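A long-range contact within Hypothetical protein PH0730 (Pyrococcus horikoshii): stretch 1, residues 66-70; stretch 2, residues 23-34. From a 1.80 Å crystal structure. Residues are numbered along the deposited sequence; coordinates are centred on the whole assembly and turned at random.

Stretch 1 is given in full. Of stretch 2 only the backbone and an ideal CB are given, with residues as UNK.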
ATOM      1  N   GLY A  66     -10.539  19.707  -5.850  1.00 34.86           N
ATOM      2  CA  GLY A  66      -9.684  18.711  -5.204  1.00 34.40           C
ATOM      3  C   GLY A  66      -8.229  18.757  -5.627  1.00 34.23           C
ATOM      4  O   GLY A  66      -7.858  19.417  -6.604  1.00 34.84           O
ATOM      5  N   HIS A  67      -7.404  18.023  -4.883  1.00 33.41           N
ATOM      6  CA  HIS A  67      -5.970  17.991  -5.102  1.00 32.82           C
ATOM      7  C   HIS A  67      -5.616  16.956  -6.160  1.00 32.18           C
ATOM      8  O   HIS A  67      -6.219  15.881  -6.231  1.00 32.22           O
ATOM      9  CB  HIS A  67      -5.242  17.699  -3.784  1.00 32.82           C
ATOM     10  CG  HIS A  67      -5.547  18.686  -2.699  1.00 33.04           C
ATOM     11  ND1 HIS A  67      -4.724  19.751  -2.412  1.00 34.31           N
ATOM     12  CD2 HIS A  67      -6.602  18.788  -1.856  1.00 34.40           C
ATOM     13  CE1 HIS A  67      -5.245  20.453  -1.420  1.00 34.49           C
ATOM     14  NE2 HIS A  67      -6.389  19.896  -1.072  1.00 34.20           N
ATOM     15  N   PHE A  68      -4.662  17.294  -7.008  1.00 31.38           N
ATOM     16  CA  PHE A  68      -4.231  16.357  -8.030  1.00 31.26           C
ATOM     17  C   PHE A  68      -2.736  16.365  -8.153  1.00 30.49           C
ATOM     18  O   PHE A  68      -2.068  17.318  -7.753  1.00 29.83           O
ATOM     19  CB  PHE A  68      -4.851  16.687  -9.388  1.00 32.15           C
ATOM     20  CG  PHE A  68      -4.508  18.054  -9.883  1.00 31.97           C
ATOM     21  CD1 PHE A  68      -3.463  18.242 -10.775  1.00 34.11           C
ATOM     22  CD2 PHE A  68      -5.219  19.160  -9.434  1.00 34.78           C
ATOM     23  CE1 PHE A  68      -3.128  19.523 -11.229  1.00 34.69           C
ATOM     24  CE2 PHE A  68      -4.897  20.436  -9.869  1.00 34.33           C
ATOM     25  CZ  PHE A  68      -3.850  20.620 -10.781  1.00 34.00           C
ATOM     26  N   LEU A  69      -2.233  15.297  -8.749  1.00 29.30           N
ATOM     27  CA  LEU A  69      -0.824  15.114  -8.982  1.00 28.17           C
ATOM     28  C   LEU A  69      -0.355  15.981 -10.139  1.00 27.36           C
ATOM     29  O   LEU A  69      -1.005  16.051 -11.186  1.00 27.23           O
ATOM     30  CB  LEU A  69      -0.524  13.627  -9.248  1.00 28.04           C
ATOM     31  CG  LEU A  69      -0.648  12.676  -8.051  1.00 29.09           C
ATOM     32  CD1 LEU A  69      -0.617  11.223  -8.519  1.00 30.59           C
ATOM     33  CD2 LEU A  69       0.436  12.903  -7.015  1.00 29.23           C
ATOM     34  N   THR A  70       0.761  16.662  -9.924  1.00 25.51           N
ATOM     35  CA  THR A  70       1.442  17.434 -10.960  1.00 24.91           C
ATOM     36  C   THR A  70       2.176  16.449 -11.873  1.00 25.54           C
ATOM     37  O   THR A  70       2.108  15.237 -11.653  1.00 25.57           O
ATOM     38  CB  THR A  70       2.490  18.363 -10.340  1.00 24.50           C
ATOM     39  OG1 THR A  70       3.513  17.558  -9.725  1.00 22.93           O
ATOM     40  CG2 THR A  70       1.856  19.303  -9.283  1.00 23.93           C
ATOM     41  N   UNK A  23      -1.109   8.778   0.238  1.00 21.15           N
ATOM     42  CA  UNK A  23      -1.711   9.911  -0.473  1.00 21.50           C
ATOM     43  C   UNK A  23      -1.463   9.794  -1.982  1.00 21.49           C
ATOM     44  O   UNK A  23      -2.367   9.996  -2.782  1.00 21.68           O
ATOM     45  CB  UNK A  23      -1.150  11.233   0.055  1.00 21.50           C
ATOM     46  N   UNK A  24      -0.243   9.437  -2.356  1.00 21.20           N
ATOM     47  CA  UNK A  24       0.127   9.281  -3.756  1.00 22.52           C
ATOM     48  C   UNK A  24      -0.646   8.134  -4.413  1.00 22.98           C
ATOM     49  O   UNK A  24      -1.106   8.281  -5.549  1.00 22.99           O
ATOM     50  CB  UNK A  24       1.633   9.040  -3.879  1.00 22.52           C
ATOM     51  N   UNK A  25      -0.787   7.017  -3.709  1.00 23.77           N
ATOM     52  CA  UNK A  25      -1.712   5.966  -4.171  1.00 24.47           C
ATOM     53  C   UNK A  25      -3.148   6.483  -4.335  1.00 25.37           C
ATOM     54  O   UNK A  25      -3.818   6.181  -5.329  1.00 25.00           O
ATOM     55  CB  UNK A  25      -1.701   4.793  -3.188  1.00 24.47           C
ATOM     56  N   UNK A  26      -3.623   7.259  -3.362  1.00 26.41           N
ATOM     57  CA  UNK A  26      -5.020   7.720  -3.371  1.00 27.60           C
ATOM     58  C   UNK A  26      -5.319   8.698  -4.492  1.00 28.99           C
ATOM     59  O   UNK A  26      -6.401   8.655  -5.085  1.00 29.22           O
ATOM     60  CB  UNK A  26      -5.362   8.375  -2.031  1.00 27.60           C
ATOM     61  N   UNK A  27      -4.352   9.564  -4.788  1.00 29.58           N
ATOM     62  CA  UNK A  27      -4.532  10.635  -5.772  1.00 31.39           C
ATOM     63  C   UNK A  27      -4.452  10.195  -7.244  1.00 32.54           C
ATOM     64  O   UNK A  27      -4.079  10.980  -8.121  1.00 33.28           O
ATOM     65  CB  UNK A  27      -3.475  11.713  -5.524  1.00 31.39           C
ATOM     66  N   UNK A  28      -4.806   8.941  -7.521  1.00 34.60           N
ATOM     67  CA  UNK A  28      -5.014   8.492  -8.903  1.00 36.91           C
ATOM     68  C   UNK A  28      -6.158   9.297  -9.512  1.00 38.57           C
ATOM     69  O   UNK A  28      -6.220   9.495 -10.740  1.00 39.09           O
ATOM     70  CB  UNK A  28      -5.314   6.993  -8.960  1.00 36.91           C
ATOM     71  N   UNK A  29      -7.056   9.744  -8.634  1.00 40.09           N
ATOM     72  CA  UNK A  29      -8.118  10.688  -8.967  1.00 42.20           C
ATOM     73  C   UNK A  29      -7.979  11.949  -8.091  1.00 42.78           C
ATOM     74  O   UNK A  29      -7.545  11.853  -6.931  1.00 42.58           O
ATOM     75  CB  UNK A  29      -9.492  10.042  -8.777  1.00 42.20           C
ATOM     76  N   UNK A  30      -8.331  13.134  -8.641  1.00 43.59           N
ATOM     77  CA  UNK A  30      -8.346  14.350  -7.818  1.00 44.13           C
ATOM     78  C   UNK A  30      -9.225  14.164  -6.586  1.00 44.73           C
ATOM     79  O   UNK A  30     -10.329  13.634  -6.700  1.00 45.47           O
ATOM     80  CB  UNK A  30      -8.839  15.545  -8.636  1.00 44.13           C
ATOM     81  N   UNK A  31      -8.725  14.563  -5.417  1.00 45.26           N
ATOM     82  CA  UNK A  31      -9.455  14.388  -4.153  1.00 45.69           C
ATOM     83  C   UNK A  31      -9.384  15.624  -3.259  1.00 46.20           C
ATOM     84  O   UNK A  31      -8.386  16.343  -3.260  1.00 45.97           O
ATOM     85  CB  UNK A  31      -8.903  13.179  -3.395  1.00 45.69           C
ATOM     86  N   UNK A  32     -10.443  15.846  -2.485  1.00 46.69           N
ATOM     87  CA  UNK A  32     -10.481  16.934  -1.511  1.00 47.46           C
ATOM     88  C   UNK A  32      -9.813  16.545  -0.208  1.00 47.97           C
ATOM     89  O   UNK A  32      -9.662  15.359   0.089  1.00 47.85           O
ATOM     90  CB  UNK A  32     -11.926  17.359  -1.244  1.00 47.46           C
ATOM     91  N   UNK A  33      -9.421  17.552   0.571  1.00 48.32           N
ATOM     92  CA  UNK A  33      -8.706  17.345   1.836  1.00 48.90           C
ATOM     93  C   UNK A  33      -9.463  16.535   2.894  1.00 48.76           C
ATOM     94  O   UNK A  33      -8.849  15.788   3.660  1.00 48.30           O
ATOM     95  CB  UNK A  33      -8.348  18.709   2.431  1.00 48.90           C
ATOM     96  N   UNK A  34     -10.787  16.673   2.932  1.00 48.91           N
ATOM     97  CA  UNK A  34     -11.599  15.935   3.903  1.00 49.37           C
ATOM     98  C   UNK A  34     -11.763  14.456   3.517  1.00 49.01           C
ATOM     99  O   UNK A  34     -11.790  13.591   4.395  1.00 49.23           O
ATOM    100  CB  UNK A  34     -12.975  16.591   4.034  1.00 49.37           C
TER

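Position 23 lies on a helix, and its ideal CB finds nothing of stretch 1 within 5.5 Å, so stretch 1 sets no preference there. The residue is Val23, whose O accepts a helical hydrogen bond from N of position 27. At 24, also helical, the CB points sideways and comes to 5.1 Å from CD2 of Leu69. With only a leucine side chain nearby, an aliphatic residue of moderate size would suit, and Ile24 occupies the place. Its backbone also takes part, for its O lies 4.2 Å from CD1 of Leu69. Position 25 points away and 26 is out of reach, so stretch 1 leaves both unspecified; they are Phe25 and Leu26.

Position 27 is the first to leave helical angles, with phi/psi of -78/28, and its CB points toward stretch 1. The ideal CB stands 3.9 Å from CG of Leu69 and 5.0 Å from O of His67. An apolar surface meets it on the Leu69 side, and there is room to extend toward His67, so leucine, isoleucine or methionine would all be reasonable. Leu27, with chi1 m and chi2 t, packs its CB 4.0 Å from CG of Leu69 and carries its CD2 to 3.4 Å from O of His67. A water joins the backbones beside this apolar contact: it donates to O of Leu27 at 2.6 Å and accepts from N of Leu69 at 2.9 Å.

Positions 28 and 29 both point away from stretch 1, leaving polar or charged side chains free to extend; they are Lys28 and Glu29.

At 30 the phi of -55 and psi of 134 fit proline well. The CB points sideways, 3.6 Å from O of His67 and 4.2 Å from CB of Phe68, so a compact, apolar side chain is favoured; alanine or valine might also serve. Pro30 places its CB 4.3 Å from CB of Phe68 in an apolar contact, while its CA makes a CA-H...O contact of 3.1 Å with O of His67.

Position 31 has extended angles, and its backbone pairs with His67 in a single antiparallel bridge: N of 31 donates to O of His67 at 2.9 Å, and N of His67 donates to O of 31 at 2.5 Å. Because these bonds use main-chain atoms and the CB points away, many residues would do, though not proline, which lacks the N-H. The residue is Leu31.

At 32 the chain is about to enter a helix. A CB would point away, 4.7 Å from CA of Gly66, so stretch 1 does not demand glycine. Gly32 fills this N-cap position without a side chain.

Position 33 begins the helix, its ideal CB 4.2 Å from NE2 of His67. A side chain with a flexible aliphatic stem could pass the imidazole and continue outward. Arg33 does so: its CB lies 4.1 Å from NE2 of His67, its end leads away, and NH2 is hydrogen-bonded elsewhere in the structure. Position 34, out of reach, is Lys34.

Stretch 2 (23-34) VIFLLKEPLGRK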
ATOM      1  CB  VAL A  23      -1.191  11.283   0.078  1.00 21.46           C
ATOM      2  CG1 VAL A  23      -1.467  12.411  -0.909  1.00 21.70           C
ATOM      3  CG2 VAL A  23      -1.796  11.565   1.442  1.00 22.39           C
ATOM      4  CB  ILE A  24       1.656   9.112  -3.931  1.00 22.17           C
ATOM      5  CG1 ILE A  24       2.389  10.321  -3.299  1.00 22.10           C
ATOM      6  CG2 ILE A  24       2.044   8.953  -5.410  1.00 23.64           C
ATOM      7  CD1 ILE A  24       3.888  10.300  -3.482  1.00 24.04           C
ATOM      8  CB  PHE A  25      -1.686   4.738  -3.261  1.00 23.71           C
ATOM      9  CG  PHE A  25      -0.510   3.835  -3.498  1.00 23.01           C
ATOM     10  CD1 PHE A  25      -0.309   3.241  -4.750  1.00 23.77           C
ATOM     11  CD2 PHE A  25       0.391   3.571  -2.483  1.00 20.49           C
ATOM     12  CE1 PHE A  25       0.771   2.403  -4.981  1.00 25.30           C
ATOM     13  CE2 PHE A  25       1.471   2.730  -2.694  1.00 23.61           C
ATOM     14  CZ  PHE A  25       1.670   2.143  -3.952  1.00 23.61           C
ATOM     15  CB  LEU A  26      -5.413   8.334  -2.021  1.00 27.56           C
ATOM     16  CG  LEU A  26      -5.643   7.372  -0.854  1.00 28.91           C
ATOM     17  CD1 LEU A  26      -5.803   8.142   0.464  1.00 30.56           C
ATOM     18  CD2 LEU A  26      -6.837   6.452  -1.095  1.00 30.29           C
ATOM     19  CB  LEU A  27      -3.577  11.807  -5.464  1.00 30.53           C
ATOM     20  CG  LEU A  27      -3.902  12.654  -4.223  1.00 30.18           C
ATOM     21  CD1 LEU A  27      -2.879  13.766  -4.023  1.00 28.78           C
ATOM     22  CD2 LEU A  27      -5.307  13.255  -4.272  1.00 30.58           C
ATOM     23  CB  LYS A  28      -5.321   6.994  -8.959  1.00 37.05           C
ATOM     24  CG  LYS A  28      -6.578   6.568  -8.204  1.00 37.43           C
ATOM     25  CD  LYS A  28      -6.585   5.068  -7.909  1.00 39.05           C
ATOM     26  CE  LYS A  28      -6.692   4.219  -9.176  1.00 40.41           C
ATOM     27  NZ  LYS A  28      -8.081   4.214  -9.735  1.00 41.42           N
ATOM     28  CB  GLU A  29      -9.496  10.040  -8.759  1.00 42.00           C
ATOM     29  CG  GLU A  29      -9.942   9.895  -7.293  1.00 43.08           C
ATOM     30  CD  GLU A  29     -11.217   9.080  -7.126  1.00 44.08           C
ATOM     31  OE1 GLU A  29     -11.898   8.811  -8.147  1.00 46.67           O
ATOM     32  OE2 GLU A  29     -11.539   8.702  -5.969  1.00 46.31           O
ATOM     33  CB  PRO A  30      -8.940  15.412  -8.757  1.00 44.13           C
ATOM     34  CG  PRO A  30      -9.546  14.652  -9.906  1.00 43.48           C
ATOM     35  CD  PRO A  30      -8.701  13.425 -10.040  1.00 43.56           C
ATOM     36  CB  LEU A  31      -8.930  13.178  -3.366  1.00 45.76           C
ATOM     37  CG  LEU A  31      -9.346  11.736  -3.699  1.00 45.37           C
ATOM     38  CD1 LEU A  31      -8.705  10.768  -2.712  1.00 45.14           C
ATOM     39  CD2 LEU A  31     -10.853  11.560  -3.683  1.00 44.90           C
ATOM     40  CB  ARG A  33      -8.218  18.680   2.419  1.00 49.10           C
ATOM     41  CG  ARG A  33      -9.080  19.892   2.072  1.00 50.26           C
ATOM     42  CD  ARG A  33      -8.583  21.152   2.778  1.00 50.25           C
ATOM     43  NE  ARG A  33      -8.608  20.993   4.232  1.00 54.28           N
ATOM     44  CZ  ARG A  33      -9.671  21.234   4.999  1.00 54.59           C
ATOM     45  NH1 ARG A  33     -10.807  21.659   4.458  1.00 55.27           N
ATOM     46  NH2 ARG A  33      -9.595  21.049   6.309  1.00 54.46           N
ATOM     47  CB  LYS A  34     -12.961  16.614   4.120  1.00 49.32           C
ATOM     48  CG  LYS A  34     -13.657  16.212   5.418  1.00 50.23           C
ATOM     49  CD  LYS A  34     -14.905  17.052   5.682  1.00 50.23           C
ATOM     50  CE  LYS A  34     -15.813  16.394   6.721  1.00 51.86           C
ATOM     51  NZ  LYS A  34     -16.423  15.123   6.218  1.00 52.13           N
TER
HETATM   52  O   HOH W   1      -4.188  13.241  -9.393  1.00 42.64           O
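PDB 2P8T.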